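Local coordinates for cobalamin biosynthesis protein CobN (Mycobacterium tuberculosis, PDB 7C6O), which is the large, catalytic subunit of cobaltochelatase, which probably inserts cobalt into hydrogenobyrinic acid a,c-diamide in cobalamin biosynthesis, at residues A192-R197 against E239-A244; P1126-A1131 against Q1170-D1175. All coordinates share one frame; numbering follows the deposited sequence.

Contact 1 of 2, residues A192-R197 against E239-A244; sequences AVLYYR and ERLGGA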
ATOM      1  N   ALA A 192      24.732   9.271 -10.994  1.00 17.40           N
ATOM      2  CA  ALA A 192      24.125   9.927 -12.141  1.00 18.70           C
ATOM      3  C   ALA A 192      22.869  10.678 -11.714  1.00 19.47           C
ATOM      4  O   ALA A 192      22.134  10.232 -10.830  1.00 18.44           O
ATOM      5  CB  ALA A 192      23.785   8.903 -13.224  1.00 16.88           C
ATOM      6  N   VAL A 193      22.639  11.835 -12.330  1.00 16.16           N
ATOM      7  CA  VAL A 193      21.424  12.620 -12.124  1.00 16.34           C
ATOM      8  C   VAL A 193      20.760  12.802 -13.483  1.00 19.82           C
ATOM      9  O   VAL A 193      21.295  13.500 -14.355  1.00 19.31           O
ATOM     10  CB  VAL A 193      21.712  13.974 -11.463  1.00 14.00           C
ATOM     11  CG1 VAL A 193      20.414  14.744 -11.240  1.00 11.01           C
ATOM     12  CG2 VAL A 193      22.444  13.769 -10.146  1.00 16.74           C
ATOM     13  N   LEU A 194      19.593  12.184 -13.664  1.00 17.07           N
ATOM     14  CA  LEU A 194      18.889  12.185 -14.943  1.00 16.01           C
ATOM     15  C   LEU A 194      17.763  13.211 -14.905  1.00 17.57           C
ATOM     16  O   LEU A 194      16.864  13.122 -14.061  1.00 17.34           O
ATOM     17  CB  LEU A 194      18.333  10.798 -15.262  1.00 16.53           C
ATOM     18  CG  LEU A 194      19.229   9.798 -16.000  1.00 24.15           C
ATOM     19  CD1 LEU A 194      19.450  10.230 -17.444  1.00 22.20           C
ATOM     20  CD2 LEU A 194      20.560   9.609 -15.283  1.00 26.23           C
ATOM     21  N   TYR A 195      17.807  14.177 -15.822  1.00 15.46           N
ATOM     22  CA  TYR A 195      16.778  15.204 -15.903  1.00 17.41           C
ATOM     23  C   TYR A 195      16.374  15.409 -17.358  1.00 16.65           C
ATOM     24  O   TYR A 195      16.995  14.880 -18.283  1.00 18.76           O
ATOM     25  CB  TYR A 195      17.242  16.522 -15.264  1.00 14.72           C
ATOM     26  CG  TYR A 195      18.406  17.206 -15.948  1.00 16.29           C
ATOM     27  CD1 TYR A 195      19.704  16.737 -15.789  1.00 16.22           C
ATOM     28  CD2 TYR A 195      18.210  18.341 -16.728  1.00 19.03           C
ATOM     29  CE1 TYR A 195      20.773  17.367 -16.403  1.00 18.96           C
ATOM     30  CE2 TYR A 195      19.272  18.979 -17.345  1.00 18.34           C
ATOM     31  CZ  TYR A 195      20.553  18.489 -17.179  1.00 19.88           C
ATOM     32  OH  TYR A 195      21.616  19.118 -17.790  1.00 17.22           O
ATOM     33  N   TYR A 196      15.311  16.184 -17.553  1.00 15.13           N
ATOM     34  CA  TYR A 196      14.702  16.316 -18.868  1.00 17.91           C
ATOM     35  C   TYR A 196      15.473  17.282 -19.759  1.00 19.22           C
ATOM     36  O   TYR A 196      15.958  18.325 -19.308  1.00 17.98           O
ATOM     37  CB  TYR A 196      13.248  16.770 -18.734  1.00 20.46           C
ATOM     38  CG  TYR A 196      12.286  15.617 -18.572  1.00 21.21           C
ATOM     39  CD1 TYR A 196      12.316  14.540 -19.450  1.00 24.64           C
ATOM     40  CD2 TYR A 196      11.361  15.595 -17.536  1.00 24.03           C
ATOM     41  CE1 TYR A 196      11.442  13.476 -19.308  1.00 24.12           C
ATOM     42  CE2 TYR A 196      10.486  14.535 -17.384  1.00 22.98           C
ATOM     43  CZ  TYR A 196      10.531  13.480 -18.273  1.00 23.82           C
ATOM     44  OH  TYR A 196       9.664  12.420 -18.129  1.00 26.80           O
ATOM     45  N   ARG A 197      15.571  16.916 -21.040  1.00 18.99           N
ATOM     46  CA  ARG A 197      16.246  17.745 -22.035  1.00 17.92           C
ATOM     47  C   ARG A 197      15.602  19.121 -22.150  1.00 17.12           C
ATOM     48  O   ARG A 197      16.303  20.118 -22.367  1.00 18.47           O
ATOM     49  CB  ARG A 197      16.227  17.021 -23.383  1.00 20.49           C
ATOM     50  CG  ARG A 197      16.899  17.738 -24.542  1.00 19.60           C
ATOM     51  CD  ARG A 197      16.854  16.851 -25.781  1.00 26.38           C
ATOM     52  NE  ARG A 197      17.541  17.438 -26.926  1.00 26.55           N
ATOM     53  CZ  ARG A 197      16.951  18.213 -27.828  1.00 26.38           C
ATOM     54  NH1 ARG A 197      15.661  18.497 -27.712  1.00 24.56           N
ATOM     55  NH2 ARG A 197      17.649  18.704 -28.844  1.00 24.77           N
ATOM     56  N   GLU A 239      25.272   3.420 -22.405  1.00 31.38           N
ATOM     57  CA  GLU A 239      26.700   3.184 -22.219  1.00 32.12           C
ATOM     58  C   GLU A 239      27.277   4.131 -21.175  1.00 27.64           C
ATOM     59  O   GLU A 239      28.033   3.715 -20.290  1.00 29.43           O
ATOM     60  CB  GLU A 239      27.444   3.347 -23.546  1.00 36.38           C
ATOM     61  CG  GLU A 239      27.068   2.349 -24.624  1.00 44.54           C
ATOM     62  CD  GLU A 239      27.908   2.519 -25.876  1.00 51.32           C
ATOM     63  OE1 GLU A 239      29.027   3.064 -25.770  1.00 53.91           O
ATOM     64  OE2 GLU A 239      27.448   2.117 -26.967  1.00 53.60           O
ATOM     65  N   ARG A 240      26.928   5.418 -21.269  1.00 23.45           N
ATOM     66  CA  ARG A 240      27.437   6.398 -20.318  1.00 27.90           C
ATOM     67  C   ARG A 240      26.997   6.062 -18.899  1.00 28.01           C
ATOM     68  O   ARG A 240      27.771   6.219 -17.947  1.00 28.72           O
ATOM     69  CB  ARG A 240      26.968   7.798 -20.713  1.00 29.40           C
ATOM     70  CG  ARG A 240      27.708   8.928 -20.022  1.00 32.57           C
ATOM     71  CD  ARG A 240      29.154   9.003 -20.484  1.00 37.35           C
ATOM     72  NE  ARG A 240      29.738  10.317 -20.229  1.00 42.65           N
ATOM     73  CZ  ARG A 240      30.353  10.659 -19.101  1.00 43.18           C
ATOM     74  NH1 ARG A 240      30.469   9.782 -18.114  1.00 43.52           N
ATOM     75  NH2 ARG A 240      30.853  11.880 -18.961  1.00 43.78           N
ATOM     76  N   LEU A 241      25.761   5.579 -18.741  1.00 23.23           N
ATOM     77  CA  LEU A 241      25.248   5.176 -17.438  1.00 22.59           C
ATOM     78  C   LEU A 241      25.947   3.945 -16.879  1.00 26.87           C
ATOM     79  O   LEU A 241      25.806   3.666 -15.684  1.00 26.98           O
ATOM     80  CB  LEU A 241      23.742   4.918 -17.527  1.00 21.77           C
ATOM     81  CG  LEU A 241      22.889   6.177 -17.676  1.00 22.66           C
ATOM     82  CD1 LEU A 241      21.436   5.820 -17.949  1.00 25.47           C
ATOM     83  CD2 LEU A 241      23.011   7.038 -16.427  1.00 24.41           C
ATOM     84  N   GLY A 242      26.686   3.202 -17.705  1.00 27.90           N
ATOM     85  CA  GLY A 242      27.469   2.092 -17.190  1.00 30.53           C
ATOM     86  C   GLY A 242      28.564   2.513 -16.231  1.00 32.21           C
ATOM     87  O   GLY A 242      29.047   1.685 -15.452  1.00 34.25           O
ATOM     88  N   GLY A 243      28.969   3.781 -16.271  1.00 30.05           N
ATOM     89  CA  GLY A 243      29.943   4.303 -15.339  1.00 29.04           C
ATOM     90  C   GLY A 243      29.384   4.784 -14.022  1.00 27.93           C
ATOM     91  O   GLY A 243      30.146   5.223 -13.156  1.00 30.38           O
ATOM     92  N   ALA A 244      28.070   4.712 -13.838  1.00 24.49           N
ATOM     93  CA  ALA A 244      27.435   5.174 -12.614  1.00 20.57           C
ATOM     94  C   ALA A 244      27.290   4.030 -11.620  1.00 19.35           C
ATOM     95  O   ALA A 244      27.073   2.877 -11.997  1.00 21.53           O
ATOM     96  CB  ALA A 244      26.060   5.776 -12.909  1.00 20.33           C
TER
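Leu241 meets Ala192 and Leu194 through a single methyl group, CD2, which sits in the shallow notch between these alternate residues on one face of the strand. Its distances define the fit: Leu241 CD2 lies 3.8 Å from Ala192 CB and 3.7 Å from Leu194 CD2. Because Ala192 CB and Leu194 CD2 are themselves 3.9 Å apart, the three methyls form a nearly equilateral triangle, with Leu241 supplying one corner and the strand the other two. The bump from the strand at Leu194 is made by both torsions: with chi1 -88° and chi2 -70° together, CD2 is the branch directed at Leu241 and Ala192. No hydrogen bond crosses, and the contacts are between apolar side chains.

A second, smaller fit lies beside the first, where Ala244 CB rests on Ala192 CB at 3.9 Å. The route to it is a type I turn from Leu241 to Ala244, closed by Ala244 N to Leu241 O at 3.1 Å, which brings the chain from Leu241 round to the strand. This is the beta-alpha-beta crossover of a parallel-stranded layer: the chain leaves strand 221-227, runs through helix 235-241 and enters strand 246-249, passing over strand 190-196, which lies between the two. Leu241 correspondingly touches Leu225 and Met247 on the flanking strands as well, and the backbone of Ala192 is bonded to Ala246 and Val248 in the adjacent strand. On the other face of the sheet, Val193 packs against Leu211 and Ile215 of helix 206-217.

Contact 2 of 2, residues P1126-A1131 against Q1170-D1175; sequences PRWMAA and QRYVLD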
ATOM      1  N   PRO A1126      -8.076 -28.653  14.413  1.00 14.65           N
ATOM      2  CA  PRO A1126      -6.839 -29.335  14.831  1.00 15.14           C
ATOM      3  C   PRO A1126      -5.747 -29.309  13.777  1.00 14.54           C
ATOM      4  O   PRO A1126      -4.562 -29.349  14.130  1.00 16.20           O
ATOM      5  CB  PRO A1126      -7.310 -30.767  15.133  1.00 17.00           C
ATOM      6  CG  PRO A1126      -8.615 -30.914  14.411  1.00 17.91           C
ATOM      7  CD  PRO A1126      -9.241 -29.551  14.433  1.00 16.88           C
ATOM      8  N   ARG A1127      -6.105 -29.224  12.492  1.00 13.94           N
ATOM      9  CA  ARG A1127      -5.088 -29.140  11.448  1.00 13.84           C
ATOM     10  C   ARG A1127      -4.318 -27.828  11.531  1.00 17.09           C
ATOM     11  O   ARG A1127      -3.095 -27.808  11.349  1.00 17.20           O
ATOM     12  CB  ARG A1127      -5.730 -29.298  10.068  1.00 17.33           C
ATOM     13  CG  ARG A1127      -6.204 -30.710   9.754  1.00 22.61           C
ATOM     14  CD  ARG A1127      -6.813 -30.788   8.360  1.00 25.21           C
ATOM     15  NE  ARG A1127      -5.968 -30.136   7.362  0.82 29.73           N
ATOM     16  CZ  ARG A1127      -4.902 -30.698   6.799  0.49 31.12           C
ATOM     17  NH1 ARG A1127      -4.543 -31.930   7.133  0.63 30.43           N
ATOM     18  NH2 ARG A1127      -4.193 -30.028   5.901  1.00 30.82           N
ATOM     19  N   TRP A1128      -5.015 -26.723  11.808  1.00 14.44           N
ATOM     20  CA  TRP A1128      -4.333 -25.438  11.929  1.00 13.02           C
ATOM     21  C   TRP A1128      -3.524 -25.359  13.217  1.00 13.58           C
ATOM     22  O   TRP A1128      -2.400 -24.844  13.218  1.00 15.26           O
ATOM     23  CB  TRP A1128      -5.335 -24.287  11.868  1.00 11.55           C
ATOM     24  CG  TRP A1128      -4.669 -22.953  12.002  1.00 11.23           C
ATOM     25  CD1 TRP A1128      -4.040 -22.249  11.017  1.00 14.45           C
ATOM     26  CD2 TRP A1128      -4.534 -22.178  13.198  1.00 12.80           C
ATOM     27  NE1 TRP A1128      -3.530 -21.077  11.521  1.00 13.82           N
ATOM     28  CE2 TRP A1128      -3.822 -21.009  12.859  1.00 16.29           C
ATOM     29  CE3 TRP A1128      -4.949 -22.356  14.521  1.00 12.16           C
ATOM     30  CZ2 TRP A1128      -3.519 -20.022  13.795  1.00 16.76           C
ATOM     31  CZ3 TRP A1128      -4.650 -21.373  15.448  1.00 15.37           C
ATOM     32  CH2 TRP A1128      -3.940 -20.222  15.082  1.00 16.19           C
ATOM     33  N   MET A1129      -4.081 -25.849  14.328  1.00 14.60           N
ATOM     34  CA  MET A1129      -3.336 -25.822  15.583  1.00 17.04           C
ATOM     35  C   MET A1129      -2.070 -26.663  15.486  1.00 14.79           C
ATOM     36  O   MET A1129      -1.007 -26.251  15.965  1.00 14.11           O
ATOM     37  CB  MET A1129      -4.219 -26.296  16.738  1.00 17.20           C
ATOM     38  CG  MET A1129      -5.392 -25.374  17.026  1.00 17.07           C
ATOM     39  SD  MET A1129      -6.250 -25.755  18.566  1.00 18.85           S
ATOM     40  CE  MET A1129      -4.955 -25.413  19.759  1.00 20.95           C
ATOM     41  N   ALA A1130      -2.158 -27.837  14.857  1.00 15.94           N
ATOM     42  CA  ALA A1130      -0.972 -28.670  14.687  1.00 16.64           C
ATOM     43  C   ALA A1130       0.044 -27.996  13.773  1.00 18.55           C
ATOM     44  O   ALA A1130       1.257 -28.111  13.993  1.00 15.62           O
ATOM     45  CB  ALA A1130      -1.369 -30.042  14.141  1.00 14.88           C
ATOM     46  N   ALA A1131      -0.433 -27.278  12.752  1.00 17.13           N
ATOM     47  CA  ALA A1131       0.470 -26.555  11.862  1.00 17.47           C
ATOM     48  C   ALA A1131       1.236 -25.468  12.607  1.00 16.55           C
ATOM     49  O   ALA A1131       2.438 -25.281  12.383  1.00 15.66           O
ATOM     50  CB  ALA A1131      -0.312 -25.950  10.694  1.00 15.52           C
ATOM     51  N   GLN A1170     -10.033 -24.217  26.596  1.00 15.36           N
ATOM     52  CA  GLN A1170      -9.604 -25.604  26.722  1.00 16.11           C
ATOM     53  C   GLN A1170      -8.577 -25.968  25.655  1.00 14.00           C
ATOM     54  O   GLN A1170      -7.549 -26.586  25.956  1.00 15.37           O
ATOM     55  CB  GLN A1170     -10.817 -26.535  26.649  1.00 15.16           C
ATOM     56  CG  GLN A1170     -10.473 -28.007  26.759  1.00 16.44           C
ATOM     57  CD  GLN A1170      -9.745 -28.339  28.045  1.00 20.22           C
ATOM     58  OE1 GLN A1170     -10.056 -27.798  29.108  1.00 21.96           O
ATOM     59  NE2 GLN A1170      -8.765 -29.230  27.955  1.00 20.57           N
ATOM     60  N   ARG A1171      -8.834 -25.588  24.400  1.00 12.59           N
ATOM     61  CA  ARG A1171      -7.958 -26.018  23.313  1.00 16.64           C
ATOM     62  C   ARG A1171      -6.612 -25.302  23.354  1.00 13.29           C
ATOM     63  O   ARG A1171      -5.571 -25.913  23.091  1.00 16.23           O
ATOM     64  CB  ARG A1171      -8.633 -25.789  21.958  1.00 18.97           C
ATOM     65  CG  ARG A1171      -9.915 -26.582  21.747  1.00 21.37           C
ATOM     66  CD  ARG A1171      -9.672 -28.069  21.899  1.00 28.29           C
ATOM     67  NE  ARG A1171      -8.900 -28.623  20.792  0.75 31.60           N
ATOM     68  CZ  ARG A1171      -8.266 -29.791  20.838  0.05 34.35           C
ATOM     69  NH1 ARG A1171      -8.302 -30.523  21.944  0.89 35.04           N
ATOM     70  NH2 ARG A1171      -7.590 -30.223  19.783  0.38 36.23           N
ATOM     71  N   TYR A1172      -6.611 -24.006  23.672  1.00 12.73           N
ATOM     72  CA  TYR A1172      -5.392 -23.211  23.577  1.00 14.97           C
ATOM     73  C   TYR A1172      -4.554 -23.252  24.849  1.00 15.12           C
ATOM     74  O   TYR A1172      -3.322 -23.332  24.775  1.00 16.15           O
ATOM     75  CB  TYR A1172      -5.729 -21.749  23.256  1.00 13.44           C
ATOM     76  CG  TYR A1172      -5.995 -21.445  21.796  1.00 11.74           C
ATOM     77  CD1 TYR A1172      -6.490 -22.414  20.933  1.00 13.77           C
ATOM     78  CD2 TYR A1172      -5.738 -20.182  21.282  1.00 10.69           C
ATOM     79  CE1 TYR A1172      -6.726 -22.128  19.598  1.00 15.55           C
ATOM     80  CE2 TYR A1172      -5.972 -19.886  19.950  1.00 13.05           C
ATOM     81  CZ  TYR A1172      -6.465 -20.860  19.114  1.00 14.73           C
ATOM     82  OH  TYR A1172      -6.697 -20.556  17.793  1.00 15.79           O
ATOM     83  N   VAL A1173      -5.191 -23.197  26.015  1.00 13.10           N
ATOM     84  CA  VAL A1173      -4.514 -22.901  27.272  1.00 14.94           C
ATOM     85  C   VAL A1173      -4.433 -24.126  28.178  1.00 17.97           C
ATOM     86  O   VAL A1173      -3.369 -24.439  28.718  1.00 16.88           O
ATOM     87  CB  VAL A1173      -5.199 -21.721  27.993  1.00 18.39           C
ATOM     88  CG1 VAL A1173      -4.471 -21.383  29.291  1.00 21.55           C
ATOM     89  CG2 VAL A1173      -5.254 -20.509  27.074  1.00 16.93           C
ATOM     90  N   LEU A1174      -5.549 -24.827  28.362  1.00 16.97           N
ATOM     91  CA  LEU A1174      -5.598 -25.918  29.331  1.00 18.82           C
ATOM     92  C   LEU A1174      -5.199 -27.264  28.739  1.00 19.97           C
ATOM     93  O   LEU A1174      -4.734 -28.141  29.476  1.00 22.99           O
ATOM     94  CB  LEU A1174      -7.000 -26.017  29.941  1.00 19.01           C
ATOM     95  CG  LEU A1174      -7.467 -24.773  30.704  1.00 21.45           C
ATOM     96  CD1 LEU A1174      -8.843 -25.000  31.318  1.00 24.72           C
ATOM     97  CD2 LEU A1174      -6.453 -24.374  31.772  1.00 23.07           C
ATOM     98  N   ASP A1175      -5.363 -27.444  27.429  1.00 19.67           N
ATOM     99  CA  ASP A1175      -4.955 -28.681  26.777  1.00 20.10           C
ATOM    100  C   ASP A1175      -3.481 -28.964  27.039  1.00 19.86           C
ATOM    101  O   ASP A1175      -2.628 -28.096  26.841  1.00 18.21           O
ATOM    102  CB  ASP A1175      -5.216 -28.586  25.274  1.00 22.18           C
ATOM    103  CG  ASP A1175      -4.766 -29.821  24.527  1.00 28.74           C
ATOM    104  OD1 ASP A1175      -5.421 -30.874  24.672  1.00 31.63           O
ATOM    105  OD2 ASP A1175      -3.759 -29.739  23.791  1.00 31.25           O
TER
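The helix axes at 1126-1131 and 1170-1174 run in nearly the same direction, 26° apart and 12.2 Å at closest approach, with Met1129 and Tyr1172 the closest pair of alpha carbons. So wide a spacing is bridged by long side chains. The extended chain of Met1129 carries SD across, and the bend at chi3 (64°) swings only CE, which meets CD1 and CE1 of Tyr1172: CE is 3.6 Å from Tyr1172 CD1, and SD is 3.8 Å from Tyr1172 CE1. Measured from the ring centroid, the sulfur is 5.0 Å away and 70° off the normal, an oblique approach. The same methyl also abuts the backbone, with Met1129 CE 3.4 Å from Arg1171 O, while Arg1171 CB approaches the sulfur.

Trp1128 closes on the far end of the tyrosine. The two side chains cross at about a right angle, and the six-membered part of the indole leads, Trp1128 CZ3 standing 3.2 Å from Tyr1172 OH. That hydroxyl is buried but satisfied, since it is hydrogen-bonded to Val1123 O, at the C-terminal end of helix 1111-1123, which precedes helix 1126-1132. Helix 1162-1174 ends in a wider pi-type turn, evidenced by Asp1175 N to Gln1170 O at 2.8 Å. Tyr1172 further touches Met1143 and Val1147 of helix 1136-1157 and Met1193 of helix 1187-1203. The arrangement is a Met-aromatic contact in the interior of the helical C-terminal part of the chain, where helices 1126-1132, 1136-1157, 1162-1174 and 1187-1203 pack together.

How the contacts relate
Contact 1 is complete in sequence long before contact 2 begins, and the two lie on opposite sides of the centre of the chain. Their centres are 58 Å apart and their nearest atoms about 45 Å, so neither can touch the other. They share no sheet or helix: 192-197 and 239-244 belong to an alpha/beta layer built on the mixed sheet that includes strands 190-196 and 246-249, whereas 1126-1131 and 1170-1175 belong to helices 1126-1132 and 1162-1174, with helix 1136-1157 between them in sequence. A strand-and-helix layer at one place and an all-helical end at the other mark the two contacts as parts of separate regions of one CobN-type chain.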